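Capsid Protein (Unidentified, PDB 4DMI) probably serves as a building block of a phage capsid, assembling into a ring of five identical subunits, and binds a sodium ion in the crystal. Local coordinates at residues G89-R94 with V134-M139; G99-I104 with Q149-N154. All blocks are in the same frame, centred on the assembly; numbering follows the deposited sequence.

Interaction 1: residues G89-R94 with V134-M139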
loop_
_atom_site.group_PDB
_atom_site.type_symbol
_atom_site.label_atom_id
_atom_site.label_comp_id
_atom_site.label_asym_id
_atom_site.label_seq_id
_atom_site.Cartn_x
_atom_site.Cartn_y
_atom_site.Cartn_z
ATOM N N GLY B 89 6.369 -2.663 15.018
ATOM C CA GLY B 89 7.152 -3.619 15.776
ATOM C C GLY B 89 6.558 -5.002 15.809
ATOM O O GLY B 89 5.802 -5.367 14.908
ATOM N N ASN B 90 6.923 -5.768 16.835
ATOM C CA ASN B 90 6.502 -7.168 16.958
ATOM C C ASN B 90 6.197 -7.556 18.390
ATOM O O ASN B 90 6.729 -6.969 19.346
ATOM C CB ASN B 90 7.572 -8.132 16.418
ATOM C CG ASN B 90 7.741 -8.049 14.914
ATOM O OD1 ASN B 90 6.903 -8.530 14.152
ATOM N ND2 ASN B 90 8.842 -7.433 14.476
ATOM N N LEU B 91 5.341 -8.562 18.527
ATOM C CA LEU B 91 5.055 -9.186 19.812
ATOM C C LEU B 91 5.502 -10.633 19.766
ATOM O O LEU B 91 5.474 -11.274 18.708
ATOM C CB LEU B 91 3.543 -9.202 20.053
ATOM C CG LEU B 91 2.747 -7.932 19.752
ATOM C CD1 LEU B 91 1.250 -8.237 19.809
ATOM C CD2 LEU B 91 3.117 -6.844 20.759
ATOM N N SER B 92 5.847 -11.196 20.915
ATOM C CA SER B 92 6.085 -12.633 21.016
ATOM C C SER B 92 4.785 -13.421 20.954
ATOM O O SER B 92 3.990 -13.346 21.888
ATOM C CB SER B 92 6.716 -12.958 22.375
ATOM O OG SER B 92 7.937 -12.263 22.595
ATOM N N SER B 93 4.569 -14.219 19.909
ATOM C CA SER B 93 3.332 -15.003 19.892
ATOM C C SER B 93 3.284 -16.025 21.007
ATOM O O SER B 93 4.303 -16.587 21.422
ATOM C CB SER B 93 3.090 -15.703 18.545
ATOM O OG SER B 93 3.865 -16.894 18.426
ATOM N N ARG B 94 2.065 -16.259 21.513
ATOM C CA ARG B 94 1.817 -17.349 22.443
ATOM C C ARG B 94 0.503 -18.024 22.073
ATOM O O ARG B 94 -0.295 -17.479 21.297
ATOM C CB ARG B 94 1.762 -16.852 23.896
ATOM C CG ARG B 94 3.056 -16.235 24.422
ATOM C CD ARG B 94 4.164 -17.276 24.598
ATOM N NE ARG B 94 3.816 -18.261 25.620
ATOM C CZ ARG B 94 4.589 -18.580 26.651
ATOM N NH1 ARG B 94 5.768 -17.994 26.808
ATOM N NH2 ARG B 94 4.180 -19.483 27.528
ATOM N N VAL B 134 4.621 -11.444 16.055
ATOM C CA VAL B 134 3.328 -10.961 15.579
ATOM C C VAL B 134 3.502 -9.483 15.255
ATOM O O VAL B 134 3.649 -8.650 16.151
ATOM C CB VAL B 134 2.238 -11.122 16.647
ATOM C CG1 VAL B 134 0.870 -10.694 16.093
ATOM C CG2 VAL B 134 2.187 -12.562 17.161
ATOM N N PRO B 135 3.535 -9.143 13.968
ATOM C CA PRO B 135 3.829 -7.742 13.639
ATOM C C PRO B 135 2.659 -6.793 13.819
ATOM O O PRO B 135 1.480 -7.167 13.756
ATOM C CB PRO B 135 4.233 -7.810 12.157
ATOM C CG PRO B 135 3.524 -9.064 11.634
ATOM C CD PRO B 135 3.564 -10.028 12.792
ATOM N N PHE B 136 3.000 -5.535 14.066
ATOM C CA PHE B 136 2.007 -4.466 14.051
ATOM C C PHE B 136 2.604 -3.239 13.378
ATOM O O PHE B 136 3.829 -3.033 13.401
ATOM C CB PHE B 136 1.485 -4.140 15.466
ATOM C CG PHE B 136 2.575 -3.792 16.445
ATOM C CD1 PHE B 136 3.076 -2.498 16.517
ATOM C CD2 PHE B 136 3.124 -4.773 17.266
ATOM C CE1 PHE B 136 4.105 -2.185 17.407
ATOM C CE2 PHE B 136 4.146 -4.469 18.160
ATOM C CZ PHE B 136 4.637 -3.175 18.227
ATOM N N ASP B 137 1.737 -2.427 12.777
ATOM C CA ASP B 137 2.130 -1.191 12.104
ATOM C C ASP B 137 0.904 -0.283 12.149
ATOM O O ASP B 137 -0.019 -0.409 11.336
ATOM C CB ASP B 137 2.587 -1.482 10.662
ATOM C CG ASP B 137 3.179 -0.267 9.965
ATOM O OD1 ASP B 137 2.922 0.877 10.396
ATOM O OD2 ASP B 137 3.911 -0.461 8.972
ATOM N N LEU B 138 0.907 0.620 13.125
ATOM C CA LEU B 138 -0.271 1.375 13.516
ATOM C C LEU B 138 -0.050 2.876 13.423
ATOM O O LEU B 138 1.064 3.374 13.622
ATOM C CB LEU B 138 -0.621 1.035 14.966
ATOM C CG LEU B 138 -1.014 -0.408 15.272
ATOM C CD1 LEU B 138 -0.728 -0.753 16.724
ATOM C CD2 LEU B 138 -2.493 -0.558 15.005
ATOM N N MET B 139 -1.120 3.587 13.097
ATOM C CA MET B 139 -1.183 5.020 13.310
ATOM C C MET B 139 -2.187 5.265 14.416
ATOM O O MET B 139 -3.370 4.877 14.315
ATOM C CB MET B 139 -1.621 5.760 12.048
ATOM C CG MET B 139 -1.707 7.288 12.199
ATOM S SD MET B 139 -0.092 8.091 12.362
ATOM C CE MET B 139 0.837 7.041 11.240
#

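Interaction 2: residues G99-I104 with Q149-N154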
loop_
_atom_site.group_PDB
_atom_site.type_symbol
_atom_site.label_atom_id
_atom_site.label_comp_id
_atom_site.label_asym_id
_atom_site.label_seq_id
_atom_site.Cartn_x
_atom_site.Cartn_y
_atom_site.Cartn_z
ATOM N N GLY B 99 -1.025 -17.588 29.614
ATOM C CA GLY B 99 -1.119 -16.479 30.545
ATOM C C GLY B 99 -0.094 -15.386 30.276
ATOM O O GLY B 99 -0.067 -14.381 30.985
ATOM N N ALA B 100 0.739 -15.575 29.255
ATOM C CA ALA B 100 1.830 -14.643 28.952
ATOM C C ALA B 100 1.389 -13.607 27.925
ATOM O O ALA B 100 1.194 -13.924 26.749
ATOM C CB ALA B 100 3.080 -15.399 28.474
ATOM N N ILE B 101 1.225 -12.370 28.387
ATOM C CA ILE B 101 0.636 -11.293 27.598
ATOM C C ILE B 101 1.694 -10.307 27.132
ATOM O O ILE B 101 2.496 -9.837 27.934
ATOM C CB ILE B 101 -0.388 -10.529 28.448
ATOM C CG1 ILE B 101 -1.508 -11.476 28.884
ATOM C CG2 ILE B 101 -0.928 -9.310 27.697
ATOM C CD1 ILE B 101 -2.508 -10.850 29.858
ATOM N N ALA B 102 1.691 -10.002 25.835
ATOM C CA ALA B 102 2.546 -8.975 25.247
ATOM C C ALA B 102 1.700 -8.183 24.268
ATOM O O ALA B 102 1.276 -8.713 23.232
ATOM C CB ALA B 102 3.721 -9.606 24.539
ATOM N N VAL B 103 1.417 -6.929 24.603
ATOM C CA VAL B 103 0.459 -6.146 23.830
ATOM C C VAL B 103 0.889 -4.710 23.618
ATOM O O VAL B 103 1.729 -4.171 24.358
ATOM C CB VAL B 103 -0.945 -6.119 24.497
ATOM C CG1 VAL B 103 -1.564 -7.517 24.546
ATOM C CG2 VAL B 103 -0.881 -5.504 25.895
ATOM N N ILE B 104 0.315 -4.095 22.591
ATOM C CA ILE B 104 0.281 -2.642 22.476
ATOM C C ILE B 104 -1.127 -2.245 22.855
ATOM O O ILE B 104 -2.099 -2.826 22.377
ATOM C CB ILE B 104 0.545 -2.181 21.029
ATOM C CG1 ILE B 104 1.982 -2.530 20.616
ATOM C CG2 ILE B 104 0.294 -0.677 20.883
ATOM C CD1 ILE B 104 3.069 -1.617 21.241
ATOM N N GLN B 149 0.922 2.574 25.154
ATOM C CA GLN B 149 1.907 1.805 25.919
ATOM C C GLN B 149 2.144 0.392 25.394
ATOM O O GLN B 149 1.323 -0.177 24.673
ATOM C CB GLN B 149 1.498 1.765 27.405
ATOM C CG GLN B 149 0.213 0.976 27.655
ATOM C CD GLN B 149 -0.345 1.139 29.066
ATOM O OE1 GLN B 149 -0.025 2.095 29.776
ATOM N NE2 GLN B 149 -1.178 0.191 29.480
ATOM N N ALA B 150 3.302 -0.150 25.745
ATOM C CA ALA B 150 3.640 -1.543 25.475
ATOM C C ALA B 150 3.628 -2.241 26.823
ATOM O O ALA B 150 4.171 -1.726 27.804
ATOM C CB ALA B 150 5.008 -1.625 24.859
ATOM N N ARG B 151 3.023 -3.415 26.885
ATOM C CA ARG B 151 2.952 -4.137 28.143
ATOM C C ARG B 151 3.242 -5.620 27.956
ATOM O O ARG B 151 2.642 -6.280 27.100
ATOM C CB ARG B 151 1.574 -3.945 28.784
ATOM C CG ARG B 151 1.405 -4.677 30.106
ATOM C CD ARG B 151 0.115 -4.268 30.799
ATOM N NE ARG B 151 -1.071 -4.636 30.028
ATOM C CZ ARG B 151 -1.726 -5.784 30.167
ATOM N NH1 ARG B 151 -1.314 -6.691 31.045
ATOM N NH2 ARG B 151 -2.798 -6.024 29.431
ATOM N N SER B 152 4.178 -6.128 28.751
ATOM C CA SER B 152 4.444 -7.555 28.879
ATOM C C SER B 152 4.270 -7.934 30.339
ATOM O O SER B 152 4.818 -7.260 31.223
ATOM C CB SER B 152 5.875 -7.877 28.456
ATOM O OG SER B 152 6.301 -9.093 29.059
ATOM N N ASN B 153 3.512 -8.990 30.615
ATOM C CA ASN B 153 3.234 -9.355 32.010
ATOM C C ASN B 153 4.120 -10.478 32.526
ATOM O O ASN B 153 3.889 -11.005 33.616
ATOM C CB ASN B 153 1.763 -9.746 32.191
ATOM C CG ASN B 153 1.454 -11.132 31.643
ATOM O OD1 ASN B 153 2.217 -11.687 30.850
ATOM N ND2 ASN B 153 0.333 -11.698 32.072
ATOM N N ASN B 154 5.131 -10.836 31.746
ATOM C CA ASN B 154 5.903 -12.056 31.986
ATOM C C ASN B 154 7.292 -11.956 31.367
ATOM O O ASN B 154 7.443 -11.432 30.258
ATOM C CB ASN B 154 5.150 -13.247 31.374
ATOM C CG ASN B 154 5.722 -14.591 31.792
ATOM O OD1 ASN B 154 6.802 -14.987 31.352
ATOM N ND2 ASN B 154 4.983 -15.311 32.627
#

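Interaction 1: residues G89-R94 with V134-M139
G89 and L91 pair with F136 and V134 through four backbone hydrogen bonds, the segments 89-92 and 134-139 of two longer antiparallel strands running 147° apart in direction and N90 facing P135 as the non-hydrogen-bonded pair between them. The F136 ring folds back over the neighbouring strand at G89. Its chi1 of 56° sets CG between the backbone N and the carbonyl carbon, and G89 lies on one face of the ring: G89 CA stands 3.9 Å from the ring centre, 25° off the normal, a CH-pi contact. G89 C also sits 3.4 Å above the ring plane, toward the rim. L91 continues the same side of the sheet: its CD2 meets F136 CE2 at 3.7 Å, the two side chains crossing at about a right angle, while L91 CB packs on V134 CB at 4.1 Å. Beyond the strand end, V134 CG2 touches S93 CB at 3.5 Å; the S93 hydroxyl turns to the backbone of V132. On the other side of the sheet, N90 OD1 comes within 3.2 Å of P135 CA. P135 N, 3.4 Å from N90 OD1, has no hydrogen to give it. N90 also packs on V134 of a second subunit, and V134 on N90 of a third, so this contact borders the pentamer interface. The chemistry implies a pairing fixed by backbone bonds, with an aromatic ring laid on a glycine and an apolar side turned into the fold.

Interaction 2: residues G99-I104 with Q149-N154
The carboxamide of N153 is the flat group that closes the end of this strand pair, lying across the side chain of I101 at about a right angle, with I101 CG1 and CD1 both 3.7 Å from N153 ND2. That nitrogen gives a nearly straight bond of 2.9 Å to G99 O, which lies in the amide plane. The other end of the amide accepts: I101 N reaches N153 OD1 at 2.7 Å from above the carbonyl plane, 50° out of it. Chi1 of 76° puts CG of N153 between the backbone N and the carbonyl carbon, and the two bonds hold the amide against 99-101; N153 N bonds in turn to I101 O, so three bonds tie N153 to residues 99-101. The R151 guanidinium is placed less squarely, with V103 CG2 at 4.1 Å and I101 CG2 at 4.2 Å from its NH2, both oblique to the plane. Regular antiparallel pairing takes over here, strands 102-107 and 147-152 being neighbours in the mixed beta-sheet of the domain; V103 and R151 form the hydrogen-bonded pair, and their side chains lie side by side, pointing the same way. R151 bends at CG-CD, chi3 64° placing NE, which makes a salt bridge to E105. The side of the sheet carrying A102, I104, A150 and S152 is buried: I104 CD1 packs on A150 CB at 4.1 Å, V159 lies against A102, I104 and A150, and S152 OG bonds to V157. Past the strand end A100 CB meets N154 CB, and N154 OD1 accepts a bond from E156 N, next to A155 of the sodium site.

Both contacts are antiparallel pairings in one mixed sheet, their centres 11 Å apart, and their segments alternate along the chain: strand 83-95 leads into 102-107, and 133-142 into 147-152. Apolar side chains join them where F136 CZ lies 3.6 Å from I104 CG1, and L91 rests on the backbone of A102 and V103, so the inward sides share a core. Outward they differ. Interaction 1 borders two other subunits and carries no side-chain hydrogen bond between its segments, whereas interaction 2 is touched by no other chain of the assembly and adds the amide of N153 and the charged R151 on its more accessible side; its N154 side chain lies about 7 Å from the sodium ion.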